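Local coordinates for probable conserved lipoprotein LpqI (Mycobacterium tuberculosis H37Rv, PDB 6GFV) that cleaves terminal beta-1,4-linked N-acetylglucosamine from peptidoglycan fragments, a glycoside hydrolase step in mycobacterial peptidoglycan recycling, at residues A[11-16]-A[328-333]; A[57-62]-A[87-92]; A[262-267]-A[334-339]. All coordinates share one frame; numbering follows the deposited sequence.

Contact 1. Residues A[11-16]-A[328-333]; sequences GIPALL and RSVVRV
The pyrrolidine ring of P13 is the one ring in this contact, and no flat polar group joins it: two valines, V330 and V331, meet its CG corner, while I12 adds a methyl next to it. This is helix-on-loop packing at the outside of a TIM-barrel-type glycoside hydrolase domain, where the turn 11-16, ahead of helix 18-23, lies against 328-333 in the long final helix 323-337. The N-H groups of A14, L15 and L16 each reach the carbonyl three residues back, as from A14 N to G11 O at 3.0 Å. P13, which has no N-H to give, suits a place near the start of such a turn, and its compact ring presents apolar carbon to the helix.

V330 points toward the turn with CG1 anti to the backbone N (chi1 169°), and this branch does the touching: CG1 lies 4.1 Å from I12 CG2 and slides past the proline ring, 4.1 Å from P13 CG. I12 and V330 cross at about a right angle. I12 divides its work between two branches, CG2 meeting V330 while the longer CG1 arm leads off toward A334 one helical turn on. Branched aliphatic residues fit here because one side chain can fill two directions at once. K21 of helix 18-23 also packs on V330, and on the other side of the helix R332 forms salt bridges with D262 and D295. No hydrogen bond crosses between the two segments, and the contact is van der Waals packing of methyls on a ring. V331 approaches the ring crosswise with CG2, the methyl anti to its carbonyl carbon, which rests 3.9 Å from P13 CG and 4.0 Å from P13 CD.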
ATOM      1  N   GLY A  11       3.018 -12.020  19.285  1.00 19.22           N
ATOM      2  CA  GLY A  11       2.033 -12.462  20.245  1.00 20.20           C
ATOM      3  C   GLY A  11       0.697 -11.783  20.101  1.00 20.59           C
ATOM      4  O   GLY A  11      -0.288 -12.212  20.676  1.00 21.30           O
ATOM      5  N   ILE A  12       0.663 -10.719  19.312  1.00 23.68           N
ATOM      6  CA  ILE A  12      -0.559  -9.950  19.132  1.00 20.49           C
ATOM      7  C   ILE A  12      -1.789 -10.793  18.743  1.00 20.50           C
ATOM      8  O   ILE A  12      -2.874 -10.523  19.245  1.00 21.28           O
ATOM      9  CB  ILE A  12      -0.342  -8.835  18.098  1.00 19.79           C
ATOM     10  CG1 ILE A  12       0.577  -7.765  18.679  1.00 20.08           C
ATOM     11  CG2 ILE A  12      -1.655  -8.195  17.695  1.00 23.19           C
ATOM     12  CD1 ILE A  12      -0.068  -6.954  19.777  1.00 23.13           C
ATOM     13  N   PRO A  13      -1.629 -11.821  17.874  1.00 19.67           N
ATOM     14  CA  PRO A  13      -2.798 -12.657  17.564  1.00 19.73           C
ATOM     15  C   PRO A  13      -3.502 -13.293  18.759  1.00 20.82           C
ATOM     16  O   PRO A  13      -4.721 -13.425  18.700  1.00 21.19           O
ATOM     17  CB  PRO A  13      -2.215 -13.739  16.668  1.00 18.73           C
ATOM     18  CG  PRO A  13      -1.116 -13.054  15.955  1.00 17.90           C
ATOM     19  CD  PRO A  13      -0.519 -12.100  16.942  1.00 18.56           C
ATOM     20  N   ALA A  14      -2.767 -13.675  19.803  1.00 21.43           N
ATOM     21  CA  ALA A  14      -3.377 -14.301  20.977  1.00 23.57           C
ATOM     22  C   ALA A  14      -4.385 -13.382  21.661  1.00 24.88           C
ATOM     23  O   ALA A  14      -5.269 -13.853  22.361  1.00 24.92           O
ATOM     24  CB  ALA A  14      -2.308 -14.732  21.975  1.00 22.73           C
ATOM     25  N   LEU A  15      -4.246 -12.075  21.450  1.00 25.28           N
ATOM     26  CA  LEU A  15      -5.117 -11.088  22.075  1.00 25.75           C
ATOM     27  C   LEU A  15      -6.458 -10.894  21.388  1.00 24.16           C
ATOM     28  O   LEU A  15      -7.365 -10.327  21.975  1.00 25.29           O
ATOM     29  CB  LEU A  15      -4.421  -9.731  22.122  1.00 27.25           C
ATOM     30  CG  LEU A  15      -3.013  -9.690  22.680  1.00 32.72           C
ATOM     31  CD1 LEU A  15      -2.530  -8.264  22.591  1.00 34.91           C
ATOM     32  CD2 LEU A  15      -2.997 -10.189  24.117  1.00 35.21           C
ATOM     33  N   LEU A  16      -6.586 -11.332  20.142  1.00 23.60           N
ATOM     34  CA  LEU A  16      -7.735 -10.919  19.345  1.00 26.04           C
ATOM     35  C   LEU A  16      -8.707 -12.037  18.968  1.00 28.68           C
ATOM     36  O   LEU A  16      -8.311 -13.189  18.791  1.00 28.41           O
ATOM     37  CB  LEU A  16      -7.242 -10.230  18.073  1.00 24.87           C
ATOM     38  CG  LEU A  16      -6.350  -9.004  18.254  1.00 21.96           C
ATOM     39  CD1 LEU A  16      -5.908  -8.494  16.904  1.00 20.86           C
ATOM     40  CD2 LEU A  16      -7.102  -7.922  19.003  1.00 22.95           C
ATOM     41  N   ARG A 328      -0.238 -14.809  10.372  1.00 16.29           N
ATOM     42  CA  ARG A 328       1.038 -14.371   9.822  1.00 15.48           C
ATOM     43  C   ARG A 328       0.979 -12.916   9.345  1.00 14.67           C
ATOM     44  O   ARG A 328       1.910 -12.156   9.539  1.00 14.16           O
ATOM     45  CB  ARG A 328       1.461 -15.279   8.664  1.00 21.36           C
ATOM     46  CG  ARG A 328       2.950 -15.305   8.402  1.00 25.34           C
ATOM     47  CD  ARG A 328       3.338 -16.353   7.340  1.00 33.18           C
ATOM     48  NE  ARG A 328       2.850 -17.701   7.632  1.00 37.33           N
ATOM     49  CZ  ARG A 328       1.972 -18.364   6.880  1.00 39.16           C
ATOM     50  NH1 ARG A 328       1.482 -17.819   5.775  1.00 39.92           N
ATOM     51  NH2 ARG A 328       1.586 -19.581   7.227  1.00 39.31           N
ATOM     52  N   SER A 329      -0.122 -12.555   8.707  1.00 14.63           N
ATOM     53  CA  SER A 329      -0.328 -11.188   8.261  1.00 13.99           C
ATOM     54  C   SER A 329      -0.580 -10.232   9.430  1.00 14.16           C
ATOM     55  O   SER A 329      -0.128  -9.097   9.394  1.00 13.62           O
ATOM     56  CB  SER A 329      -1.480 -11.121   7.268  1.00 14.01           C
ATOM     57  OG  SER A 329      -1.091 -11.650   6.019  1.00 13.68           O
ATOM     58  N   VAL A 330      -1.294 -10.682  10.458  1.00 14.95           N
ATOM     59  CA  VAL A 330      -1.499  -9.839  11.634  1.00 15.20           C
ATOM     60  C   VAL A 330      -0.172  -9.487  12.310  1.00 14.96           C
ATOM     61  O   VAL A 330       0.004  -8.374  12.802  1.00 14.79           O
ATOM     62  CB  VAL A 330      -2.446 -10.491  12.681  1.00 16.17           C
ATOM     63  CG1 VAL A 330      -2.419  -9.708  13.994  1.00 16.47           C
ATOM     64  CG2 VAL A 330      -3.871 -10.559  12.142  1.00 16.46           C
ATOM     65  N   VAL A 331       0.772 -10.420  12.297  1.00 14.99           N
ATOM     66  CA  VAL A 331       2.088 -10.176  12.887  1.00 17.89           C
ATOM     67  C   VAL A 331       2.865  -9.155  12.067  1.00 13.93           C
ATOM     68  O   VAL A 331       3.542  -8.295  12.614  1.00 13.77           O
ATOM     69  CB  VAL A 331       2.911 -11.491  13.017  1.00 15.13           C
ATOM     70  CG1 VAL A 331       4.342 -11.201  13.458  1.00 14.90           C
ATOM     71  CG2 VAL A 331       2.229 -12.448  13.988  1.00 16.11           C
ATOM     72  N   ARG A 332       2.741  -9.240  10.751  1.00 13.41           N
ATOM     73  CA  ARG A 332       3.404  -8.294   9.869  1.00 12.59           C
ATOM     74  C   ARG A 332       2.861  -6.882  10.060  1.00 12.43           C
ATOM     75  O   ARG A 332       3.608  -5.912  10.022  1.00 12.24           O
ATOM     76  CB  ARG A 332       3.250  -8.725   8.407  1.00 12.16           C
ATOM     77  CG  ARG A 332       4.135  -9.873   8.024  1.00 12.15           C
ATOM     78  CD  ARG A 332       4.286  -9.972   6.530  1.00 11.58           C
ATOM     79  NE  ARG A 332       4.951 -11.210   6.143  1.00 12.47           N
ATOM     80  CZ  ARG A 332       4.311 -12.299   5.733  1.00 12.16           C
ATOM     81  NH1 ARG A 332       2.998 -12.296   5.638  1.00 12.50           N
ATOM     82  NH2 ARG A 332       4.989 -13.383   5.392  1.00 18.32           N
ATOM     83  N   VAL A 333       1.560  -6.763  10.289  1.00 12.84           N
ATOM     84  CA  VAL A 333       1.003  -5.430  10.403  1.00 12.73           C
ATOM     85  C   VAL A 333       1.335  -4.847  11.786  1.00 13.13           C
ATOM     86  O   VAL A 333       1.619  -3.659  11.896  1.00 12.91           O
ATOM     87  CB  VAL A 333      -0.520  -5.412  10.096  1.00 21.55           C
ATOM     88  CG1 VAL A 333      -0.775  -5.994   8.715  1.00 12.70           C
ATOM     89  CG2 VAL A 333      -1.304  -6.164  11.110  1.00 24.45           C
TER

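Contact 2. Residues A[57-62]-A[87-92]; sequences TIFDGA and SRLRSL
A small apolar contact joins two loops at the catalytic end of the barrel, where the ring of F59 meets the methyls of L89 and L92. Segment 57-62 belongs to the connection from strand 47-50 to helix 62-69. Segment 87-92 leads on from the short strand 86-87. Two neighbouring ring atoms do the touching: F59 CE2 is 3.8 Å from L89 CD2, and F59 CD2 is 3.9 Å from L92 CD1. Both methyls come at the ring obliquely, and L89 crosses F59 at about a right angle. One face of the ring is taken by its own neighbour, with I58 CG2 4.2 Å above the plane over its centre. A wide, rigid ring suits a place where two leucines from a turning chain must be met together, and L126 of helix 109-126 touches both F59 and L92.

The leucine-bearing loop is shaped by a type I turn from S87 to R90. S87 O is gripped twice, from opposite faces of its plane, by R90 N and by R90 NH1 (3.1 Å to S87 O, N-H...O 154°). E81 binds S87 OG and L89 N, and R88, a substrate-binding residue by similarity, donates through NE to G51 O. Van der Waals contact has little directionality, so the shape of this loop probably owes more to the turn and the E81 bonds, while F59 packs on L89, the residue next to R88.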
ATOM      1  N   THR A  57     -10.645  18.523   6.565  1.00 14.11           N
ATOM      2  CA  THR A  57     -10.819  19.089   7.908  1.00 14.30           C
ATOM      3  C   THR A  57     -10.737  18.001   8.960  1.00 14.11           C
ATOM      4  O   THR A  57     -10.705  18.303  10.139  1.00 14.29           O
ATOM      5  CB  THR A  57     -12.162  19.846   8.116  1.00 14.76           C
ATOM      6  OG1 THR A  57     -13.270  18.977   7.880  1.00 14.85           O
ATOM      7  CG2 THR A  57     -12.257  21.077   7.218  1.00 15.11           C
ATOM      8  N   ILE A  58     -10.689  16.743   8.533  1.00 13.83           N
ATOM      9  CA  ILE A  58     -10.449  15.631   9.450  1.00 13.72           C
ATOM     10  C   ILE A  58      -9.148  15.840  10.227  1.00 13.64           C
ATOM     11  O   ILE A  58      -9.025  15.355  11.345  1.00 13.79           O
ATOM     12  CB  ILE A  58     -10.413  14.241   8.698  1.00 13.43           C
ATOM     13  CG1 ILE A  58     -10.463  13.071   9.681  1.00 13.50           C
ATOM     14  CG2 ILE A  58      -9.200  14.114   7.793  1.00 13.03           C
ATOM     15  CD1 ILE A  58     -10.607  11.684   9.021  1.00 13.32           C
ATOM     16  N   PHE A  59      -8.197  16.589   9.661  1.00 13.52           N
ATOM     17  CA  PHE A  59      -6.915  16.808  10.330  1.00 13.54           C
ATOM     18  C   PHE A  59      -6.988  17.860  11.449  1.00 13.99           C
ATOM     19  O   PHE A  59      -6.049  18.015  12.218  1.00 14.17           O
ATOM     20  CB  PHE A  59      -5.832  17.199   9.312  1.00 13.37           C
ATOM     21  CG  PHE A  59      -5.399  16.054   8.401  1.00 12.95           C
ATOM     22  CD1 PHE A  59      -4.866  14.889   8.932  1.00 12.77           C
ATOM     23  CD2 PHE A  59      -5.529  16.155   7.032  1.00 12.82           C
ATOM     24  CE1 PHE A  59      -4.476  13.839   8.115  1.00 12.40           C
ATOM     25  CE2 PHE A  59      -5.145  15.114   6.206  1.00 12.47           C
ATOM     26  CZ  PHE A  59      -4.618  13.952   6.748  1.00 12.22           C
ATOM     27  N   ASP A  60      -8.116  18.559  11.553  1.00 14.75           N
ATOM     28  CA  ASP A  60      -8.211  19.702  12.461  1.00 14.67           C
ATOM     29  C   ASP A  60      -8.583  19.360  13.920  1.00 15.06           C
ATOM     30  O   ASP A  60      -9.045  20.217  14.678  1.00 15.62           O
ATOM     31  CB  ASP A  60      -9.219  20.715  11.894  1.00 18.01           C
ATOM     32  CG  ASP A  60      -8.811  21.255  10.528  1.00 18.53           C
ATOM     33  OD1 ASP A  60      -7.600  21.311  10.238  1.00 19.60           O
ATOM     34  OD2 ASP A  60      -9.703  21.647   9.751  1.00 18.91           O
ATOM     35  N   GLY A  61      -8.359  18.123  14.332  1.00 15.37           N
ATOM     36  CA  GLY A  61      -8.636  17.746  15.701  1.00 15.36           C
ATOM     37  C   GLY A  61      -9.368  16.435  15.790  1.00 15.34           C
ATOM     38  O   GLY A  61      -9.214  15.710  16.766  1.00 15.69           O
ATOM     39  N   ALA A  62     -10.158  16.123  14.768  1.00 15.04           N
ATOM     40  CA  ALA A  62     -10.904  14.872  14.737  1.00 16.58           C
ATOM     41  C   ALA A  62      -9.993  13.646  14.759  1.00 14.92           C
ATOM     42  O   ALA A  62     -10.269  12.673  15.449  1.00 15.25           O
ATOM     43  CB  ALA A  62     -11.792  14.810  13.511  1.00 14.87           C
ATOM     44  N   SER A  87      -0.991  14.364  -5.679  1.00 16.14           N
ATOM     45  CA  SER A  87      -0.576  14.966  -4.421  1.00 15.76           C
ATOM     46  C   SER A  87      -1.781  15.401  -3.598  1.00 15.82           C
ATOM     47  O   SER A  87      -2.149  16.560  -3.602  1.00 16.11           O
ATOM     48  CB  SER A  87       0.364  16.139  -4.695  1.00 15.89           C
ATOM     49  OG  SER A  87       0.523  16.960  -3.558  1.00 15.66           O
ATOM     50  N   ARG A  88      -2.395  14.448  -2.901  1.00 15.57           N
ATOM     51  CA  ARG A  88      -3.613  14.700  -2.120  1.00 18.29           C
ATOM     52  C   ARG A  88      -3.503  15.860  -1.121  1.00 15.57           C
ATOM     53  O   ARG A  88      -4.458  16.609  -0.921  1.00 15.88           O
ATOM     54  CB  ARG A  88      -4.028  13.438  -1.364  1.00 15.34           C
ATOM     55  CG  ARG A  88      -5.360  13.575  -0.652  1.00 17.51           C
ATOM     56  CD  ARG A  88      -6.468  13.771  -1.667  1.00 18.44           C
ATOM     57  NE  ARG A  88      -7.753  14.186  -1.109  1.00 20.38           N
ATOM     58  CZ  ARG A  88      -8.155  15.453  -1.031  1.00 18.98           C
ATOM     59  NH1 ARG A  88      -7.358  16.431  -1.444  1.00 16.75           N
ATOM     60  NH2 ARG A  88      -9.349  15.738  -0.531  1.00 16.99           N
ATOM     61  N   LEU A  89      -2.334  16.020  -0.513  1.00 16.72           N
ATOM     62  CA  LEU A  89      -2.158  16.982   0.570  1.00 15.06           C
ATOM     63  C   LEU A  89      -1.471  18.266   0.117  1.00 15.27           C
ATOM     64  O   LEU A  89      -0.892  18.989   0.926  1.00 15.10           O
ATOM     65  CB  LEU A  89      -1.359  16.344   1.711  1.00 14.52           C
ATOM     66  CG  LEU A  89      -1.929  15.062   2.332  1.00 14.28           C
ATOM     67  CD1 LEU A  89      -1.036  14.542   3.469  1.00 13.79           C
ATOM     68  CD2 LEU A  89      -3.362  15.280   2.820  1.00 14.53           C
ATOM     69  N   ARG A  90      -1.523  18.542  -1.181  1.00 15.67           N
ATOM     70  CA  ARG A  90      -0.881  19.737  -1.733  1.00 15.93           C
ATOM     71  C   ARG A  90      -1.289  21.026  -0.997  1.00 16.08           C
ATOM     72  O   ARG A  90      -0.483  21.935  -0.831  1.00 16.07           O
ATOM     73  CB  ARG A  90      -1.189  19.860  -3.230  1.00 16.45           C
ATOM     74  CG  ARG A  90      -2.661  19.903  -3.583  1.00 16.87           C
ATOM     75  CD  ARG A  90      -2.862  19.883  -5.093  1.00 17.40           C
ATOM     76  NE  ARG A  90      -4.269  19.955  -5.466  1.00 25.29           N
ATOM     77  CZ  ARG A  90      -5.123  18.937  -5.390  1.00 32.27           C
ATOM     78  NH1 ARG A  90      -4.724  17.747  -4.950  1.00 35.27           N
ATOM     79  NH2 ARG A  90      -6.387  19.109  -5.751  1.00 32.85           N
ATOM     80  N   SER A  91      -2.532  21.089  -0.541  1.00 16.23           N
ATOM     81  CA  SER A  91      -3.033  22.301   0.104  1.00 16.43           C
ATOM     82  C   SER A  91      -2.396  22.519   1.473  1.00 17.52           C
ATOM     83  O   SER A  91      -2.450  23.619   2.018  1.00 18.34           O
ATOM     84  CB  SER A  91      -4.550  22.234   0.254  1.00 16.74           C
ATOM     85  OG  SER A  91      -4.909  21.334   1.289  1.00 16.39           O
ATOM     86  N   LEU A  92      -1.789  21.471   2.021  1.00 15.53           N
ATOM     87  CA  LEU A  92      -1.321  21.489   3.402  1.00 15.15           C
ATOM     88  C   LEU A  92       0.180  21.384   3.594  1.00 17.51           C
ATOM     89  O   LEU A  92       0.688  21.832   4.612  1.00 18.73           O
ATOM     90  CB  LEU A  92      -1.963  20.349   4.196  1.00 14.90           C
ATOM     91  CG  LEU A  92      -3.480  20.280   4.296  1.00 15.70           C
ATOM     92  CD1 LEU A  92      -3.863  19.156   5.239  1.00 14.91           C
ATOM     93  CD2 LEU A  92      -4.058  21.598   4.756  1.00 16.98           C
TER

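Contact 3. Residues A[262-267]-A[334-339]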
ATOM      1  N   ASP A 262       9.901 -10.059   3.599  1.00 11.59           N
ATOM      2  CA  ASP A 262       8.974 -10.418   4.667  1.00 13.93           C
ATOM      3  C   ASP A 262       8.250  -9.194   5.266  1.00 11.11           C
ATOM      4  O   ASP A 262       7.641  -9.288   6.320  1.00 13.43           O
ATOM      5  CB  ASP A 262       9.722 -11.177   5.771  1.00 13.20           C
ATOM      6  CG  ASP A 262       8.787 -11.914   6.719  1.00 15.53           C
ATOM      7  OD1 ASP A 262       7.844 -12.564   6.246  1.00 16.56           O
ATOM      8  OD2 ASP A 262       8.986 -11.836   7.941  1.00 18.42           O
ATOM      9  N   GLY A 263       8.350  -8.047   4.597  1.00 10.72           N
ATOM     10  CA  GLY A 263       7.629  -6.851   4.992  1.00 10.29           C
ATOM     11  C   GLY A 263       6.163  -6.867   4.589  1.00 10.25           C
ATOM     12  O   GLY A 263       5.690  -7.868   4.057  1.00 10.59           O
ATOM     13  N   PRO A 264       5.429  -5.757   4.849  1.00  9.93           N
ATOM     14  CA  PRO A 264       3.994  -5.672   4.542  1.00 10.95           C
ATOM     15  C   PRO A 264       3.703  -5.513   3.038  1.00 10.05           C
ATOM     16  O   PRO A 264       4.307  -4.677   2.371  1.00  9.86           O
ATOM     17  CB  PRO A 264       3.543  -4.421   5.326  1.00  9.65           C
ATOM     18  CG  PRO A 264       4.760  -3.536   5.284  1.00  9.37           C
ATOM     19  CD  PRO A 264       5.957  -4.471   5.350  1.00  9.57           C
ATOM     20  N   VAL A 265       2.769  -6.313   2.538  1.00 10.41           N
ATOM     21  CA  VAL A 265       2.338  -6.290   1.145  1.00 10.61           C
ATOM     22  C   VAL A 265       0.891  -5.780   1.002  1.00 10.73           C
ATOM     23  O   VAL A 265      -0.020  -6.305   1.640  1.00 10.97           O
ATOM     24  CB  VAL A 265       2.432  -7.694   0.495  1.00 11.08           C
ATOM     25  CG1 VAL A 265       1.884  -7.656  -0.906  1.00 11.35           C
ATOM     26  CG2 VAL A 265       3.867  -8.184   0.489  1.00 11.06           C
ATOM     27  N   PHE A 266       0.699  -4.773   0.152  1.00 10.65           N
ATOM     28  CA  PHE A 266      -0.605  -4.134  -0.054  1.00 12.63           C
ATOM     29  C   PHE A 266      -1.195  -4.444  -1.427  1.00 11.32           C
ATOM     30  O   PHE A 266      -0.490  -4.345  -2.416  1.00 11.73           O
ATOM     31  CB  PHE A 266      -0.501  -2.603   0.039  1.00 10.50           C
ATOM     32  CG  PHE A 266       0.022  -2.073   1.345  1.00 10.77           C
ATOM     33  CD1 PHE A 266       1.354  -2.191   1.682  1.00  9.79           C
ATOM     34  CD2 PHE A 266      -0.809  -1.357   2.188  1.00 14.23           C
ATOM     35  CE1 PHE A 266       1.836  -1.655   2.872  1.00 20.02           C
ATOM     36  CE2 PHE A 266      -0.330  -0.822   3.376  1.00 10.20           C
ATOM     37  CZ  PHE A 266       0.986  -0.974   3.715  1.00  9.39           C
ATOM     38  N   SER A 267      -2.488  -4.737  -1.504  1.00 11.77           N
ATOM     39  CA  SER A 267      -3.172  -4.680  -2.792  1.00 12.28           C
ATOM     40  C   SER A 267      -3.311  -3.230  -3.240  1.00 12.17           C
ATOM     41  O   SER A 267      -3.331  -2.313  -2.412  1.00 11.82           O
ATOM     42  CB  SER A 267      -4.556  -5.346  -2.737  1.00 12.91           C
ATOM     43  OG  SER A 267      -5.544  -4.514  -2.144  1.00 12.98           O
ATOM     44  N   ALA A 334       1.387  -5.682  12.822  1.00 13.76           N
ATOM     45  CA  ALA A 334       1.825  -5.194  14.128  1.00 14.19           C
ATOM     46  C   ALA A 334       3.245  -4.625  14.050  1.00 13.73           C
ATOM     47  O   ALA A 334       3.529  -3.566  14.610  1.00 13.79           O
ATOM     48  CB  ALA A 334       1.748  -6.305  15.178  1.00 16.88           C
ATOM     49  N   THR A 335       4.122  -5.336  13.351  1.00 13.32           N
ATOM     50  CA  THR A 335       5.516  -4.954  13.185  1.00 12.90           C
ATOM     51  C   THR A 335       5.596  -3.632  12.440  1.00 12.30           C
ATOM     52  O   THR A 335       6.369  -2.754  12.793  1.00 12.23           O
ATOM     53  CB  THR A 335       6.335  -6.052  12.403  1.00 12.57           C
ATOM     54  OG1 THR A 335       6.292  -7.299  13.099  1.00 13.19           O
ATOM     55  CG2 THR A 335       7.772  -5.645  12.229  1.00 15.17           C
ATOM     56  N   MET A 336       4.776  -3.501  11.405  1.00 11.94           N
ATOM     57  CA  MET A 336       4.672  -2.264  10.637  1.00 11.45           C
ATOM     58  C   MET A 336       4.226  -1.095  11.520  1.00 13.75           C
ATOM     59  O   MET A 336       4.796  -0.016  11.455  1.00 11.63           O
ATOM     60  CB  MET A 336       3.694  -2.449   9.465  1.00 11.16           C
ATOM     61  CG  MET A 336       3.355  -1.183   8.688  1.00 10.77           C
ATOM     62  SD  MET A 336       2.098  -1.411   7.420  1.00 11.39           S
ATOM     63  CE  MET A 336       0.609  -1.308   8.409  1.00 12.88           C
ATOM     64  N   LYS A 337       3.220  -1.326  12.354  1.00 12.47           N
ATOM     65  CA  LYS A 337       2.641  -0.255  13.169  1.00 12.93           C
ATOM     66  C   LYS A 337       3.553   0.166  14.310  1.00 13.31           C
ATOM     67  O   LYS A 337       3.543   1.316  14.706  1.00 13.50           O
ATOM     68  CB  LYS A 337       1.278  -0.671  13.723  1.00 13.54           C
ATOM     69  CG  LYS A 337       0.154  -0.549  12.713  1.00 13.31           C
ATOM     70  CD  LYS A 337      -1.135  -1.098  13.246  1.00 13.95           C
ATOM     71  CE  LYS A 337      -2.290  -0.816  12.302  1.00 13.82           C
ATOM     72  NZ  LYS A 337      -3.569  -1.139  12.935  1.00 14.54           N
ATOM     73  N   GLY A 338       4.352  -0.756  14.827  1.00 13.48           N
ATOM     74  CA  GLY A 338       5.255  -0.438  15.908  1.00 14.45           C
ATOM     75  C   GLY A 338       4.578  -0.411  17.266  1.00 15.61           C
ATOM     76  O   GLY A 338       3.371  -0.583  17.373  1.00 16.28           O
ATOM     77  N   PRO A 339       5.354  -0.183  18.324  1.00 20.92           N
ATOM     78  CA  PRO A 339       4.768  -0.357  19.655  1.00 23.06           C
ATOM     79  C   PRO A 339       3.927   0.826  20.086  1.00 27.17           C
ATOM     80  O   PRO A 339       4.089   1.931  19.564  1.00 23.85           O
ATOM     81  CB  PRO A 339       5.992  -0.522  20.560  1.00 24.33           C
ATOM     82  CG  PRO A 339       7.077   0.203  19.868  1.00 26.24           C
ATOM     83  CD  PRO A 339       6.775   0.195  18.380  1.00 23.64           C
TER
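A Met-aromatic contact inside the TIM-barrel-type fold ties a barrel strand to the final helix: M336 of helix 323-337 sets its sulfur beside F266 of strand 265-267 and against P264 just before that strand. SD lies 5.1 Å from the centroid of the F266 ring, 68° off the ring normal, an oblique approach in which F266 CZ is the nearest ring atom at 3.9 Å. The same sulfur rests on the proline, with M336 SD 3.9 Å from P264 CB and 4.0 Å from P264 CG.

The long, flexible methionine suits a place where a helix must reach a strand. Its chain runs out extended, CG anti to the backbone N (chi1 172°), and this carries SD to P264 and F266; the bend at chi3 (82°) turns only CE, which lies farther from both partners than SD does. P264 offers a compact apolar surface, and F266 reaches across with the far end of its ring. Beyond M336 the helix stops: G338 N still bonds to A334 O at 2.9 Å, but G338 then turns to positive phi, a conformation that glycine takes easily.

D268, just after this strand, is probably the nucleophile; its side chain is about 7 Å from that of F266, so this packing lies close to the probable active site. Strand 265-267 runs parallel to strand 223-230, with P264 and F266 bonded through their backbones to V224. Around the sulfur contact, F132 packs edge-to-face with F266, V178 of strand 176-182 also touches that ring, and L176 of the same strand meets M336.

Contacts 1 and 3 share helix 323-337 and touch one another through it. The helix thus meets the N-terminal turn in contact 1, at the partly buried outside, and a barrel strand in the buried contact 3. Contact 2 stands apart, about 19 Å from contact 1 and 15 Å from contact 3 between nearest atoms, joining two catalytic-end loops, likewise partly buried, with L92 exposed. All three are apolar, but they use different groups: aliphatic branches and a proline ring outside, a sulfur beside an aromatic ring within, and leucine methyls against phenylalanine in the loops.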